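EEF1A lysine and N-terminal methyltransferase (Homo sapiens, PDB 5WCJ) methylates the N-terminal glycine of elongation factor 1-alpha through the C-terminal domain, crystallised here, and a lysine of the same factor through the N-terminal domain. Local coordinates at residues V188-I191 with N196-L199. Sequence-based numbering, arbitrary orientation.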
loop_
_atom_site.group_PDB
_atom_site.type_symbol
_atom_site.label_atom_id
_atom_site.label_comp_id
_atom_site.label_asym_id
_atom_site.label_seq_id
_atom_site.Cartn_x
_atom_site.Cartn_y
_atom_site.Cartn_z
ATOM N N VAL A 188 7.196 0.034 -12.899
ATOM C CA VAL A 188 8.322 -0.330 -12.043
ATOM C C VAL A 188 9.128 0.924 -11.705
ATOM O O VAL A 188 9.418 1.737 -12.603
ATOM C CB VAL A 188 9.245 -1.366 -12.713
ATOM C CG1 VAL A 188 10.444 -1.670 -11.814
ATOM C CG2 VAL A 188 8.482 -2.639 -13.068
ATOM N N ARG A 189 9.505 1.057 -10.435
ATOM C CA ARG A 189 10.422 2.095 -9.998
ATOM C C ARG A 189 11.574 1.476 -9.237
ATOM O O ARG A 189 11.339 0.851 -8.209
ATOM C CB ARG A 189 9.712 3.129 -9.136
ATOM C CG ARG A 189 10.607 4.328 -8.807
ATOM C CD ARG A 189 9.933 5.491 -8.162
ATOM N NE ARG A 189 8.711 5.839 -8.860
ATOM C CZ ARG A 189 7.979 6.911 -8.618
ATOM N NH1 ARG A 189 8.333 7.782 -7.687
ATOM N NH2 ARG A 189 6.870 7.091 -9.327
ATOM N N ARG A 190 12.808 1.649 -9.730
ATOM C CA ARG A 190 14.017 1.278 -8.965
ATOM C C ARG A 190 14.309 2.423 -7.992
ATOM O O ARG A 190 14.085 3.577 -8.321
ATOM C CB ARG A 190 15.230 1.012 -9.863
ATOM C CG ARG A 190 15.007 0.099 -11.061
ATOM C CD ARG A 190 14.455 -1.271 -10.720
ATOM N NE ARG A 190 15.498 -2.295 -10.619
ATOM C CZ ARG A 190 16.230 -2.584 -9.541
ATOM N NH1 ARG A 190 16.072 -1.931 -8.390
ATOM N NH2 ARG A 190 17.138 -3.556 -9.620
ATOM N N ILE A 191 14.762 2.115 -6.785
ATOM C CA ILE A 191 14.972 3.137 -5.758
ATOM C C ILE A 191 16.460 3.480 -5.690
ATOM O O ILE A 191 17.315 2.594 -5.626
ATOM C CB ILE A 191 14.439 2.686 -4.382
ATOM C CG1 ILE A 191 12.971 2.230 -4.464
ATOM C CG2 ILE A 191 14.584 3.794 -3.344
ATOM C CD1 ILE A 191 12.047 3.212 -5.149
ATOM N N ASN A 196 15.880 -2.446 -3.589
ATOM C CA ASN A 196 14.399 -2.485 -3.635
ATOM C C ASN A 196 13.870 -1.931 -4.925
ATOM O O ASN A 196 14.394 -0.927 -5.441
ATOM C CB ASN A 196 13.801 -1.622 -2.507
ATOM C CG ASN A 196 14.255 -2.054 -1.145
ATOM O OD1 ASN A 196 15.464 -2.077 -0.872
ATOM N ND2 ASN A 196 13.311 -2.432 -0.285
ATOM N N GLU A 197 12.845 -2.562 -5.464
ATOM C CA GLU A 197 12.063 -1.901 -6.470
ATOM C C GLU A 197 10.581 -1.927 -6.124
ATOM O O GLU A 197 10.105 -2.833 -5.438
ATOM C CB GLU A 197 12.338 -2.466 -7.838
ATOM C CG GLU A 197 11.850 -3.845 -8.107
ATOM C CD GLU A 197 12.419 -4.370 -9.421
ATOM O OE1 GLU A 197 13.677 -4.392 -9.579
ATOM O OE2 GLU A 197 11.606 -4.765 -10.280
ATOM N N ILE A 198 9.868 -0.915 -6.592
ATOM C CA ILE A 198 8.453 -0.791 -6.307
ATOM C C ILE A 198 7.721 -1.150 -7.578
ATOM O O ILE A 198 8.023 -0.618 -8.656
ATOM C CB ILE A 198 8.042 0.621 -5.806
ATOM C CG1 ILE A 198 8.862 1.042 -4.580
ATOM C CG2 ILE A 198 6.540 0.650 -5.549
ATOM C CD1 ILE A 198 8.891 0.033 -3.439
ATOM N N LEU A 199 6.783 -2.095 -7.464
ATOM C CA LEU A 199 5.938 -2.463 -8.547
ATOM C C LEU A 199 4.560 -1.864 -8.322
ATOM O O LEU A 199 4.004 -1.946 -7.237
ATOM C CB LEU A 199 5.801 -3.971 -8.654
ATOM C CG LEU A 199 7.108 -4.771 -8.584
ATOM C CD1 LEU A 199 6.792 -6.250 -8.754
ATOM C CD2 LEU A 199 8.087 -4.331 -9.618
#
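E197 meets R190 across a pair of antiparallel strands. Its CB lies 3.5 Å from the backbone O of R189 and also touches CD of R190. CG sits between the backbone N and the carbonyl carbon (chi1 70°), and the chain runs extended from there to the carboxylate. OE1 stands over one face of the R190 guanidinium, 3.0 Å from NE. No N-H points at this oxygen, so the salt bridge rests on charge alone. The two flat groups are turned 45° from each other. OE1 also pairs with K172 of helix 169-182, so two positive groups share it. The other oxygen, OE2, rests 3.6 Å from CG1 of V188. With an alanine in its place, R190 and K172 would probably lose their shared negative partner, and CG1 of V188 the carboxylate beside it.

The R190 chain folds back to reach this place, and its NH1 lies near the backbone O of N196 and makes a weak hydrogen bond to V195 O. The strands form the hairpin 185-190/197-202, which forms one edge of the Rossmann-like methyltransferase sheet. Strand 197-202 is the reversed seventh strand of the class I methyltransferase fold, inserted between 158-164 and the edge strand 185-190.

R189 and I198 are the hydrogen-bonded pair. R189 N gives to I198 O at 2.9 Å, and I198 N gives to R189 O at 2.8 Å. Toward the turn the ladder weakens: the bond from I191 N to N196 O, at 3.3 Å, is weak. V188 and L199 lie side by side on the same face as E197, with CG2 of V188 3.9 Å from CD2 of L199. L199 also packs on L176 and L179 of helix 169-182. I198 lies on the face with R189, where its CG1 meets CD1 of I191, and helix 21-28 touches both isoleucines.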